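Local coordinates for HD-GYP domain-containing protein (Bdellovibrio bacteriovorus, PDB 3TM8) that binds two iron ions in an HD-GYP domain and is probably related in function to cyclic-di-GMP phosphodiesterases, at residues G114-Q117 with N118-E121; G141-V144 with N145-M148; Q152-S155 with A156-I160; I167-H170 with G171-S175; M287-L290 with I291-G295. All blocks are in the same frame, centred on the assembly; numbering follows the deposited sequence. Where two conformers were deposited one is given.

In the fold
The five contacts are short runs of about two turns on five helices and follow one another in series along the chain, from helix 105-125 through 130-149, 153-158 and 167-185 to 276-293. Interaction 4 lies at the middle of the molecule, about 2 Å from the centre of the chain, and touches the other four. Interaction 1 is about 9 Å from it between centres and interaction 5 about 12 Å, the latter joined to it by a hydrogen bond from His170 to Asp288. Interactions 2 and 3, about 13 Å apart, pack Tyr143 and Phe146 against helix 153-158. Interactions 4 and 5 carry the iron and phosphate site, and 1 to 3 belong to the helices packed beside helix 167-185.

Interaction 1. Residues G114-Q117 with N118-E121; sequences GSQQ and NNAE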
loop_
_atom_site.group_PDB
_atom_site.type_symbol
_atom_site.label_atom_id
_atom_site.label_comp_id
_atom_site.label_asym_id
_atom_site.label_seq_id
_atom_site.Cartn_x
_atom_site.Cartn_y
_atom_site.Cartn_z
ATOM N N GLY A 114 8.501 1.499 -1.002
ATOM C CA GLY A 114 8.298 2.918 -0.756
ATOM C C GLY A 114 7.882 3.672 -2.007
ATOM O O GLY A 114 7.127 4.653 -1.953
ATOM N N SER A 115 8.392 3.231 -3.150
ATOM C CA SER A 115 8.008 3.825 -4.420
ATOM C C SER A 115 6.535 3.538 -4.738
ATOM O O SER A 115 5.811 4.435 -5.171
ATOM C CB SER A 115 8.917 3.308 -5.542
ATOM O OG SER A 115 8.573 3.907 -6.769
ATOM N N GLN A 116 6.097 2.295 -4.526
ATOM C CA GLN A 116 4.685 1.966 -4.703
ATOM C C GLN A 116 3.816 2.834 -3.800
ATOM O O GLN A 116 2.779 3.349 -4.223
ATOM C CB GLN A 116 4.420 0.489 -4.398
ATOM C CG GLN A 116 5.095 -0.496 -5.344
ATOM C CD GLN A 116 4.545 -0.445 -6.759
ATOM O OE1 GLN A 116 3.330 -0.443 -6.973
ATOM N NE2 GLN A 116 5.445 -0.391 -7.737
ATOM N N GLN A 117 4.255 3.022 -2.555
ATOM C CA GLN A 117 3.491 3.832 -1.624
ATOM C C GLN A 117 3.409 5.265 -2.126
ATOM O O GLN A 117 2.354 5.897 -2.079
ATOM C CB GLN A 117 4.137 3.782 -0.246
ATOM C CG GLN A 117 3.349 4.472 0.835
ATOM C CD GLN A 117 4.015 4.364 2.185
ATOM O OE1 GLN A 117 4.811 3.456 2.434
ATOM N NE2 GLN A 117 3.717 5.313 3.058
ATOM N N ASN A 118 4.536 5.770 -2.620
ATOM C CA ASN A 118 4.593 7.119 -3.173
ATOM C C ASN A 118 3.627 7.290 -4.335
ATOM O O ASN A 118 2.924 8.303 -4.434
ATOM C CB ASN A 118 6.028 7.425 -3.601
ATOM C CG ASN A 118 6.209 8.825 -4.166
ATOM O OD1 ASN A 118 5.883 9.828 -3.527
ATOM N ND2 ASN A 118 6.803 8.896 -5.348
ATOM N N ASN A 119 3.589 6.293 -5.217
ATOM C CA ASN A 119 2.730 6.363 -6.391
ATOM C C ASN A 119 1.258 6.407 -5.989
ATOM O O ASN A 119 0.457 7.121 -6.590
ATOM C CB ASN A 119 2.959 5.165 -7.313
ATOM C CG ASN A 119 4.382 5.079 -7.836
ATOM O OD1 ASN A 119 5.135 6.061 -7.843
ATOM N ND2 ASN A 119 4.762 3.892 -8.283
ATOM N N ALA A 120 0.910 5.634 -4.965
ATOM C CA ALA A 120 -0.465 5.607 -4.469
ATOM C C ALA A 120 -0.847 6.948 -3.857
ATOM O O ALA A 120 -1.930 7.475 -4.114
ATOM C CB ALA A 120 -0.631 4.516 -3.445
ATOM N N GLU A 121 0.050 7.506 -3.048
ATOM C CA GLU A 121 -0.207 8.791 -2.414
ATOM C C GLU A 121 -0.412 9.872 -3.466
ATOM O O GLU A 121 -1.270 10.738 -3.320
ATOM C CB GLU A 121 0.947 9.163 -1.484
ATOM C CG GLU A 121 1.101 8.249 -0.271
ATOM C CD GLU A 121 2.220 8.694 0.658
ATOM O OE1 GLU A 121 3.353 8.173 0.529
ATOM O OE2 GLU A 121 1.962 9.563 1.513
HETATM O O HOH W 1 7.713 6.524 -7.012
HETATM O O HOH W 2 7.657 2.471 -8.945
HETATM O O HOH W 3 2.551 1.873 -8.305
#
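Asn119 swings its CG to the side of its own backbone N (chi1 -61°), while Ser115, one turn earlier, sets OG anti to N (chi1 -178°), and the two polar ends come to the same flank of helix 105-125. They do not bond directly: Ser115 OG and Asn119 ND2 are 4.1 Å apart, and waters link them. One water lies 2.8 Å from Ser115 OG, donates to Asn119 OD1 at 2.7 Å and accepts from Asn118 ND2. A second links Ser115 OG to Asn119 ND2, and a third bridges that same ND2 to Gln116 OE1 at 2.8 Å. On another side of the helix the extended Gln117 passes Glu121 obliquely, with its CG 3.7 Å from OE1 of one Glu121 conformer.

Helical bonds such as Asn119 N to Ser115 O, 2.9 Å, hold the spacing. Outside the turn, Gln116 NE2 donates to Tyr97 OH and Ala139 O, and Asn118 OD1 accepts from Arg27 NH1. Two buried amides are therefore satisfied where helix 105-125 faces helix 130-149: Asn119 by water at both its oxygen and its nitrogen, Gln116 by Tyr97, the Ala139 carbonyl and water.

Interaction 2. Residues G141-V144 with N145-M148; sequences GKYV and NFIM
The Tyr143 ring carries Ile147 CG1 over one face, with the carbon 4.0 Å from the ring centroid and 15° off the normal, a CH-pi contact between residues one turn apart. CG1 sits toward the rim of the ring, and the terminal CD1 continues outward to lie 3.9 Å from Tyr143 CZ. Phe146 comes to the same tyrosine differently: Tyr143 CE1 meets the Phe146 ring at its edge, 4.1 Å from CD2, while from the tyrosine's side the approach is oblique. These are i to i+3 and i to i+4 contacts along helix 130-149, in the helical part of the chain, where it packs against helices 105-125, 153-158, 167-185 and 190-202.

Tyr143 reaches its neighbours because its CG is anti to the backbone N (chi1 -168°), which sends the ring out between helices. There its hydroxyl is hydrogen-bonded to Thr176 of helix 167-185, and Val157 of helix 153-158 packs beside it. The backbone beneath is regular, and Ile147 N bonds to Tyr143 O at 2.9 Å, tying together the two residues of the CH-pi contact.

On a different flank Met148 runs alongside Val144, and in one conformer of the methionine its SD lies 3.6 Å from Val144 CG1. Val144 also touches Thr193 and Thr197 of helix 190-202, whereas Met148 lies on the exposed surface. At the solvent side a water donates to Lys142 O at 2.8 Å and accepts from Asn145 ND2 at 3.1 Å.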
loop_
_atom_site.group_PDB
_atom_site.type_symbol
_atom_site.label_atom_id
_atom_site.label_comp_id
_atom_site.label_asym_id
_atom_site.label_seq_id
_atom_site.Cartn_x
_atom_site.Cartn_y
_atom_site.Cartn_z
ATOM N N GLY A 141 2.410 -2.860 -12.661
ATOM C CA GLY A 141 2.896 -3.927 -13.517
ATOM C C GLY A 141 4.334 -4.288 -13.201
ATOM O O GLY A 141 4.696 -5.460 -13.137
ATOM N N LYS A 142 5.172 -3.274 -12.995
ATOM C CA LYS A 142 6.562 -3.531 -12.633
ATOM C C LYS A 142 6.639 -4.257 -11.295
ATOM O O LYS A 142 7.490 -5.114 -11.090
ATOM C CB LYS A 142 7.368 -2.228 -12.578
ATOM C CG LYS A 142 7.483 -1.537 -13.927
ATOM C CD LYS A 142 8.142 -0.166 -13.806
ATOM C CE LYS A 142 9.552 -0.258 -13.244
ATOM N NZ LYS A 142 10.529 -0.844 -14.202
ATOM N N TYR A 143 5.735 -3.911 -10.386
ATOM C CA TYR A 143 5.681 -4.534 -9.072
ATOM C C TYR A 143 5.298 -6.011 -9.166
ATOM O O TYR A 143 5.926 -6.867 -8.533
ATOM C CB TYR A 143 4.721 -3.769 -8.153
ATOM C CG TYR A 143 4.844 -4.191 -6.712
ATOM C CD1 TYR A 143 6.069 -4.137 -6.055
ATOM C CD2 TYR A 143 3.738 -4.631 -5.994
ATOM C CE1 TYR A 143 6.196 -4.525 -4.747
ATOM C CE2 TYR A 143 3.860 -5.021 -4.673
ATOM C CZ TYR A 143 5.092 -4.965 -4.058
ATOM O OH TYR A 143 5.260 -5.347 -2.756
ATOM N N VAL A 144 4.282 -6.318 -9.962
ATOM C CA VAL A 144 3.927 -7.722 -10.184
ATOM C C VAL A 144 5.168 -8.485 -10.654
ATOM O O VAL A 144 5.481 -9.571 -10.152
ATOM C CB VAL A 144 2.792 -7.898 -11.225
ATOM C CG1 VAL A 144 2.610 -9.382 -11.594
ATOM C CG2 VAL A 144 1.491 -7.314 -10.701
ATOM N N ASN A 145 5.888 -7.916 -11.616
ATOM C CA ASN A 145 7.066 -8.593 -12.136
ATOM C C ASN A 145 8.149 -8.776 -11.083
ATOM O O ASN A 145 8.798 -9.819 -11.035
ATOM C CB ASN A 145 7.613 -7.887 -13.373
ATOM C CG ASN A 145 8.787 -8.622 -13.969
ATOM O OD1 ASN A 145 8.665 -9.785 -14.350
ATOM N ND2 ASN A 145 9.932 -7.955 -14.050
ATOM N N PHE A 146 8.344 -7.765 -10.241
ATOM C CA PHE A 146 9.316 -7.858 -9.162
ATOM C C PHE A 146 8.976 -9.002 -8.204
ATOM O O PHE A 146 9.835 -9.822 -7.864
ATOM C CB PHE A 146 9.378 -6.520 -8.419
ATOM C CG PHE A 146 10.215 -6.541 -7.154
ATOM C CD1 PHE A 146 11.592 -6.725 -7.207
ATOM C CD2 PHE A 146 9.619 -6.352 -5.911
ATOM C CE1 PHE A 146 12.359 -6.733 -6.043
ATOM C CE2 PHE A 146 10.378 -6.358 -4.748
ATOM C CZ PHE A 146 11.752 -6.545 -4.814
ATOM N N ILE A 147 7.721 -9.057 -7.768
ATOM C CA ILE A 147 7.293 -10.093 -6.837
ATOM C C ILE A 147 7.362 -11.488 -7.483
ATOM O O ILE A 147 7.772 -12.460 -6.843
ATOM C CB ILE A 147 5.871 -9.820 -6.314
ATOM C CG1 ILE A 147 5.825 -8.502 -5.519
ATOM C CG2 ILE A 147 5.371 -11.002 -5.475
ATOM C CD1 ILE A 147 6.661 -8.495 -4.256
ATOM N N MET A 148 6.993 -11.585 -8.759
ATOM C CA MET A 148 6.943 -12.877 -9.453
ATOM C C MET A 148 8.325 -13.402 -9.824
ATOM O O MET A 148 8.529 -14.609 -9.925
ATOM C CB MET A 148 6.097 -12.789 -10.731
ATOM C CG MET A 148 4.593 -12.694 -10.524
ATOM S SD MET A 148 3.700 -12.826 -12.091
ATOM C CE MET A 148 3.775 -14.594 -12.389
HETATM O O HOH W 4 9.931 -5.344 -12.464
#

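Interaction 3. Residues Q152-S155 with A156-I160; sequences QALS and AVMNI
Backbone bonds join Ala156 N to Gln152 O, Val157 N to Ala153 O and Met158 N to Leu154 O, each 2.9 Å, before the spiral slackens at a weak bond from Asn159 N to Ser155 O. Along one flank, Leu154 and Met158 extend in the same direction, Leu154 CD2 resting 3.7 Å from Met158 CG. The methionine bends at chi2 (-60°) and again at chi3, so its sulfur and methyl turn away from the leucine; Thr173 and Leu177 of helix 167-185 lie beside it.

Gln152, at the N-cap of helix 153-158, gives its carbonyl to the first helical bond and also to Ser155. Its O accepts from both Ala156 N and, in one conformer of Ser155, the hydroxyl OG, the latter at 2.7 Å and tilted 34° from the carbonyl plane. In that conformer Ser155 reaches back because OG stands between its own N and carbonyl carbon (chi1 59°). The Gln152 amide closes over the same hydroxyl with a weak bond from NE2.

This short helix lies between the longer helices 130-149 and 167-185. Ala153 meets Phe146 and Ile147, Leu154 reaches Thr176 and Ala180, and Ala156 rests on Ala109 of helix 105-125.

At the C-terminal end a water donates to Ser155 O at 2.8 Å and to Asn159 OD1 at 3.1 Å, bridging the carbonyl to the side chain of Asn159. Asn159 ND2 is held by Gln106 of helix 105-125, whose own amide nitrogen donates to Ala156 O.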
loop_
_atom_site.group_PDB
_atom_site.type_symbol
_atom_site.label_atom_id
_atom_site.label_comp_id
_atom_site.label_asym_id
_atom_site.label_seq_id
_atom_site.Cartn_x
_atom_site.Cartn_y
_atom_site.Cartn_z
ATOM N N GLN A 152 12.522 -14.169 -3.031
ATOM C CA GLN A 152 12.411 -13.593 -1.693
ATOM C C GLN A 152 11.802 -12.200 -1.645
ATOM O O GLN A 152 11.765 -11.592 -0.580
ATOM C CB GLN A 152 13.773 -13.573 -1.003
ATOM C CG GLN A 152 14.350 -14.962 -0.762
ATOM C CD GLN A 152 13.364 -15.896 -0.077
ATOM O OE1 GLN A 152 13.266 -17.075 -0.425
ATOM N NE2 GLN A 152 12.635 -15.376 0.904
ATOM N N ALA A 153 11.321 -11.689 -2.774
ATOM C CA ALA A 153 10.751 -10.344 -2.789
ATOM C C ALA A 153 9.551 -10.193 -1.854
ATOM O O ALA A 153 9.494 -9.244 -1.078
ATOM C CB ALA A 153 10.385 -9.919 -4.201
ATOM N N LEU A 154 8.592 -11.114 -1.919
ATOM C CA LEU A 154 7.418 -10.991 -1.060
ATOM C C LEU A 154 7.829 -10.995 0.406
ATOM O O LEU A 154 7.349 -10.174 1.192
ATOM C CB LEU A 154 6.377 -12.085 -1.333
ATOM C CG LEU A 154 5.136 -11.954 -0.438
ATOM C CD1 LEU A 154 3.879 -12.343 -1.186
ATOM C CD2 LEU A 154 5.276 -12.746 0.868
ATOM N N SER A 155 8.727 -11.898 0.783
ATOM C CA SER A 155 9.161 -11.970 2.174
ATOM C C SER A 155 9.857 -10.675 2.603
ATOM O O SER A 155 9.630 -10.178 3.715
ATOM C CB SER A 155 10.064 -13.184 2.408
ATOM O OG SER A 155 11.212 -13.135 1.584
ATOM N N ALA A 156 10.685 -10.116 1.726
ATOM C CA ALA A 156 11.367 -8.864 2.041
ATOM C C ALA A 156 10.381 -7.712 2.216
ATOM O O ALA A 156 10.524 -6.898 3.128
ATOM C CB ALA A 156 12.383 -8.535 0.962
ATOM N N VAL A 157 9.380 -7.634 1.346
ATOM C CA VAL A 157 8.379 -6.582 1.475
ATOM C C VAL A 157 7.589 -6.755 2.770
ATOM O O VAL A 157 7.312 -5.782 3.475
ATOM C CB VAL A 157 7.442 -6.518 0.248
ATOM C CG1 VAL A 157 6.256 -5.600 0.528
ATOM C CG2 VAL A 157 8.230 -6.043 -0.984
ATOM N N MET A 158 7.261 -8.000 3.102
ATOM C CA MET A 158 6.494 -8.269 4.313
ATOM C C MET A 158 7.298 -8.000 5.592
ATOM O O MET A 158 6.730 -7.951 6.675
ATOM C CB MET A 158 5.901 -9.683 4.287
ATOM C CG MET A 158 4.862 -9.893 3.179
ATOM S SD MET A 158 3.408 -8.803 3.263
ATOM C CE MET A 158 2.622 -9.368 4.767
ATOM N N ASN A 159 8.610 -7.815 5.458
ATOM C CA ASN A 159 9.463 -7.412 6.578
ATOM C C ASN A 159 9.349 -5.933 6.914
ATOM O O ASN A 159 9.829 -5.487 7.959
ATOM C CB ASN A 159 10.934 -7.691 6.267
ATOM C CG ASN A 159 11.308 -9.140 6.427
ATOM O OD1 ASN A 159 10.681 -9.881 7.183
ATOM N ND2 ASN A 159 12.354 -9.554 5.717
ATOM N N ILE A 160 8.741 -5.164 6.018
ATOM C CA ILE A 160 8.666 -3.724 6.205
ATOM C C ILE A 160 7.376 -3.382 6.948
ATOM O O ILE A 160 6.316 -3.220 6.345
ATOM C CB ILE A 160 8.733 -2.975 4.855
ATOM C CG1 ILE A 160 9.909 -3.492 4.008
ATOM C CG2 ILE A 160 8.846 -1.468 5.079
ATOM C CD1 ILE A 160 9.908 -2.972 2.582
HETATM O O HOH W 5 8.604 -11.696 5.867
#

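Interaction 4. Residues I167-H170 with G171-S175; sequences ISHH and GVTVS. With FE (Fe (III) ion), chain D; DMS (dimethyl sulfoxide), chain F.
The first turns of helix 167-185 supply a ligand of the di-iron centre of this HD-GYP protein: His170 NE2 binds one iron at 2.1 Å, with His203, Asp204, Asn285 and a water among the other ligands. Val174, one turn on, lays CG2 over a face of the His170 ring, 3.9 Å from its centroid and 30° off the normal, with CE1 the nearest ring atom at 3.5 Å. With CG anti to the backbone N (chi1 162°) the imidazole lies across this methyl. Its other nitrogen, ND1, is hydrogen-bonded to Asp288 OD2, so the ring is gripped at both nitrogens and its rotation is fixed.

His169 turns to a different side, where Thr173 OG1 meets the ring edge in plane, 3.6 Å from CD2. That hydroxyl donates to the oxygen of a dimethyl sulfoxide, probably from the crystallisation liquor, at 2.6 Å, while His169 NE2 is hydrogen-bonded to Ile160 O. Among the backbone bonds, Val174 N to His170 O spans 2.8 Å and joins the two residues of the CH-pi contact.

The turn is buried on several sides: helix 105-125 packs on Ser168 and His169, helix 190-202 on Val172, Val174 and Ser175, and helix 276-293 on Thr173 and Val174.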
loop_
_atom_site.group_PDB
_atom_site.type_symbol
_atom_site.label_atom_id
_atom_site.label_comp_id
_atom_site.label_asym_id
_atom_site.label_seq_id
_atom_site.Cartn_x
_atom_site.Cartn_y
_atom_site.Cartn_z
ATOM N N ILE A 167 -2.633 4.232 5.216
ATOM C CA ILE A 167 -3.425 3.541 4.210
ATOM C C ILE A 167 -2.638 3.277 2.927
ATOM O O ILE A 167 -2.936 2.334 2.201
ATOM C CB ILE A 167 -4.761 4.262 3.897
ATOM C CG1 ILE A 167 -4.527 5.669 3.351
ATOM C CG2 ILE A 167 -5.661 4.285 5.130
ATOM C CD1 ILE A 167 -5.799 6.370 2.935
ATOM N N SER A 168 -1.631 4.097 2.641
ATOM C CA SER A 168 -0.819 3.853 1.461
ATOM C C SER A 168 0.121 2.665 1.678
ATOM O O SER A 168 0.253 1.806 0.809
ATOM C CB SER A 168 -0.068 5.104 1.034
ATOM O OG SER A 168 0.696 5.593 2.108
ATOM N N HIS A 169 0.761 2.591 2.843
ATOM C CA HIS A 169 1.588 1.422 3.146
ATOM C C HIS A 169 0.707 0.154 3.154
ATOM O O HIS A 169 1.054 -0.883 2.578
ATOM C CB HIS A 169 2.317 1.641 4.471
ATOM C CG HIS A 169 3.285 0.562 4.846
ATOM N ND1 HIS A 169 4.533 0.846 5.359
ATOM C CD2 HIS A 169 3.181 -0.787 4.838
ATOM C CE1 HIS A 169 5.162 -0.281 5.636
ATOM N NE2 HIS A 169 4.367 -1.289 5.321
ATOM N N HIS A 170 -0.453 0.260 3.790
ATOM C CA HIS A 170 -1.413 -0.840 3.859
ATOM C C HIS A 170 -1.859 -1.269 2.450
ATOM O O HIS A 170 -1.991 -2.462 2.166
ATOM C CB HIS A 170 -2.572 -0.394 4.765
ATOM C CG HIS A 170 -3.836 -1.191 4.644
ATOM N ND1 HIS A 170 -3.971 -2.488 5.100
ATOM C CD2 HIS A 170 -5.057 -0.831 4.180
ATOM C CE1 HIS A 170 -5.215 -2.891 4.907
ATOM N NE2 HIS A 170 -5.895 -1.908 4.349
ATOM N N GLY A 171 -2.034 -0.311 1.540
ATOM C CA GLY A 171 -2.349 -0.646 0.160
ATOM C C GLY A 171 -1.240 -1.464 -0.485
ATOM O O GLY A 171 -1.502 -2.443 -1.197
ATOM N N VAL A 172 0.011 -1.083 -0.255
ATOM C CA VAL A 172 1.103 -1.876 -0.814
ATOM C C VAL A 172 1.091 -3.303 -0.244
ATOM O O VAL A 172 1.228 -4.286 -0.977
ATOM C CB VAL A 172 2.486 -1.217 -0.600
ATOM C CG1 VAL A 172 3.568 -2.068 -1.251
ATOM C CG2 VAL A 172 2.507 0.212 -1.168
ATOM N N THR A 173 0.874 -3.416 1.061
ATOM C CA THR A 173 0.845 -4.728 1.689
ATOM C C THR A 173 -0.283 -5.586 1.129
ATOM O O THR A 173 -0.073 -6.748 0.787
ATOM C CB THR A 173 0.716 -4.605 3.211
ATOM O OG1 THR A 173 1.916 -4.012 3.703
ATOM C CG2 THR A 173 0.552 -5.978 3.842
ATOM N N VAL A 174 -1.470 -5.002 1.029
ATOM C CA VAL A 174 -2.611 -5.727 0.494
ATOM C C VAL A 174 -2.349 -6.120 -0.968
ATOM O O VAL A 174 -2.695 -7.223 -1.384
ATOM C CB VAL A 174 -3.919 -4.930 0.698
ATOM C CG1 VAL A 174 -5.087 -5.564 -0.050
ATOM C CG2 VAL A 174 -4.243 -4.836 2.175
ATOM N N SER A 175 -1.694 -5.255 -1.741
ATOM C CA SER A 175 -1.386 -5.604 -3.125
ATOM C C SER A 175 -0.398 -6.765 -3.215
ATOM O O SER A 175 -0.490 -7.609 -4.113
ATOM C CB SER A 175 -0.866 -4.382 -3.886
ATOM O OG SER A 175 0.523 -4.177 -3.682
HETATM FE FE FE D . -7.961 -1.837 3.828
HETATM S S DMS F . 3.369 -4.940 7.078
HETATM O O DMS F . 2.460 -3.692 6.226
HETATM C C1 DMS F . 2.217 -6.265 7.528
HETATM C C2 DMS F . 4.333 -5.828 5.839
HETATM O O HOH W 6 -9.835 -2.093 3.269
#

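Interaction 5. Residues M287-L290 with I291-G295; sequences MDRL and ITFEG. With PO4 (phosphate ion), chain C.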
loop_
_atom_site.group_PDB
_atom_site.type_symbol
_atom_site.label_atom_id
_atom_site.label_comp_id
_atom_site.label_asym_id
_atom_site.label_seq_id
_atom_site.Cartn_x
_atom_site.Cartn_y
_atom_site.Cartn_z
ATOM N N MET A 287 -7.103 -9.951 6.109
ATOM C CA MET A 287 -5.926 -10.468 6.798
ATOM C C MET A 287 -4.997 -9.342 7.287
ATOM O O MET A 287 -4.576 -9.352 8.439
ATOM C CB MET A 287 -5.197 -11.515 5.941
ATOM C CG MET A 287 -6.022 -12.793 5.726
ATOM S SD MET A 287 -6.140 -13.880 7.167
ATOM C CE MET A 287 -4.586 -14.758 7.020
ATOM N N ASP A 288 -4.686 -8.361 6.439
ATOM C CA ASP A 288 -3.802 -7.292 6.896
ATOM C C ASP A 288 -4.474 -6.392 7.921
ATOM O O ASP A 288 -3.798 -5.863 8.803
ATOM C CB ASP A 288 -3.222 -6.441 5.767
ATOM C CG ASP A 288 -2.112 -5.525 6.265
ATOM O OD1 ASP A 288 -1.207 -6.032 6.957
ATOM O OD2 ASP A 288 -2.145 -4.304 5.999
ATOM N N ARG A 289 -5.789 -6.200 7.825
ATOM C CA ARG A 289 -6.457 -5.421 8.868
ATOM C C ARG A 289 -6.227 -6.093 10.221
ATOM O O ARG A 289 -5.884 -5.426 11.191
ATOM C CB ARG A 289 -7.949 -5.192 8.610
ATOM C CG ARG A 289 -8.755 -4.980 9.899
ATOM C CD ARG A 289 -10.059 -4.222 9.681
ATOM N NE ARG A 289 -9.846 -2.782 9.603
ATOM C CZ ARG A 289 -9.608 -1.989 10.646
ATOM N NH1 ARG A 289 -9.549 -2.491 11.875
ATOM N NH2 ARG A 289 -9.416 -0.690 10.451
ATOM N N LEU A 290 -6.404 -7.408 10.288
ATOM C CA LEU A 290 -6.194 -8.109 11.552
ATOM C C LEU A 290 -4.770 -7.921 12.048
ATOM O O LEU A 290 -4.540 -7.605 13.215
ATOM C CB LEU A 290 -6.511 -9.608 11.437
ATOM C CG LEU A 290 -7.988 -9.939 11.233
ATOM C CD1 LEU A 290 -8.201 -11.454 11.251
ATOM C CD2 LEU A 290 -8.855 -9.257 12.285
ATOM N N ILE A 291 -3.812 -8.110 11.149
ATOM C CA ILE A 291 -2.414 -8.113 11.539
ATOM C C ILE A 291 -1.888 -6.709 11.853
ATOM O O ILE A 291 -1.241 -6.496 12.883
ATOM C CB ILE A 291 -1.569 -8.786 10.456
ATOM C CG1 ILE A 291 -1.924 -10.273 10.388
ATOM C CG2 ILE A 291 -0.087 -8.577 10.726
ATOM C CD1 ILE A 291 -1.475 -10.961 9.118
ATOM N N THR A 292 -2.202 -5.751 10.987
ATOM C CA THR A 292 -1.664 -4.397 11.103
ATOM C C THR A 292 -2.515 -3.448 11.951
ATOM O O THR A 292 -1.971 -2.674 12.740
ATOM C CB THR A 292 -1.413 -3.804 9.711
ATOM O OG1 THR A 292 -0.362 -4.553 9.083
ATOM C CG2 THR A 292 -0.997 -2.333 9.796
ATOM N N PHE A 293 -3.838 -3.506 11.811
ATOM C CA PHE A 293 -4.711 -2.570 12.522
ATOM C C PHE A 293 -5.290 -3.137 13.819
ATOM O O PHE A 293 -5.772 -2.372 14.645
ATOM C CB PHE A 293 -5.878 -2.098 11.641
ATOM C CG PHE A 293 -5.471 -1.312 10.424
ATOM C CD1 PHE A 293 -4.496 -0.325 10.490
ATOM C CD2 PHE A 293 -6.115 -1.537 9.216
ATOM C CE1 PHE A 293 -4.145 0.405 9.353
ATOM C CE2 PHE A 293 -5.776 -0.812 8.080
ATOM C CZ PHE A 293 -4.792 0.159 8.148
ATOM N N GLU A 294 -5.268 -4.457 13.997
ATOM C CA GLU A 294 -5.924 -5.055 15.164
ATOM C C GLU A 294 -4.973 -5.865 16.048
ATOM O O GLU A 294 -5.390 -6.439 17.051
ATOM C CB GLU A 294 -7.154 -5.880 14.733
ATOM C CG GLU A 294 -8.128 -5.059 13.875
ATOM C CD GLU A 294 -9.531 -5.641 13.752
ATOM O OE1 GLU A 294 -9.841 -6.646 14.429
ATOM O OE2 GLU A 294 -10.340 -5.062 12.989
ATOM N N GLY A 295 -3.694 -5.888 15.688
ATOM C CA GLY A 295 -2.678 -6.526 16.512
ATOM C C GLY A 295 -2.770 -8.041 16.618
ATOM O O GLY A 295 -2.233 -8.639 17.549
HETATM P P PO4 C . -9.887 -1.273 6.277
HETATM O O1 PO4 C . -9.894 -0.765 7.697
HETATM O O2 PO4 C . -8.497 -1.618 5.800
HETATM O O3 PO4 C . -10.659 -2.610 6.181
HETATM O O4 PO4 C . -10.614 -0.297 5.377
#
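Arg289 and Phe293 cross at about a right angle, with Phe293 CD2 over one face of the guanidinium, 3.6 Å from NH2, and the two planes 36° apart. The phenyl therefore covers the cation at a tilt, off toward the rim. The edge of the guanidinium is left for its polar partners. NE and NH2 both donate to one oxygen, O1, of a phosphate ion, each at 2.8 Å, and NH1 forms a salt bridge with Glu294 OE2 at 2.9 Å. Glu294 offers the anti lone pair of OE2, and its carboxylate is turned 62° from the guanidinium plane. A bend at chi3 turns the end of the arginine toward the phosphate. Further bonds, from NH1 to Gln216 O and NH2 to Leu214 O, help fix the group's rotation.

On another side Thr292 crosses Asp288 obliquely and its hydroxyl donates to OD1 at 2.7 Å, on the syn side but 35° out of the carboxylate plane. Asp288, partner of the iron ligand His170, is the second-shell residue, and Thr292 helps to position it.

Beneath these groups the helix widens into a pi-type turn at 291-293 and ends; the bond from Glu294 N to Leu290 O is weak. The phosphate, probably from the crystallisation liquor, also takes bonds from His207, Trp229 and Asn285. An arginine holding an anion beside the metals is consistent with recognition of a substrate phosphate in the di-iron site of an HD-GYP phosphodiesterase.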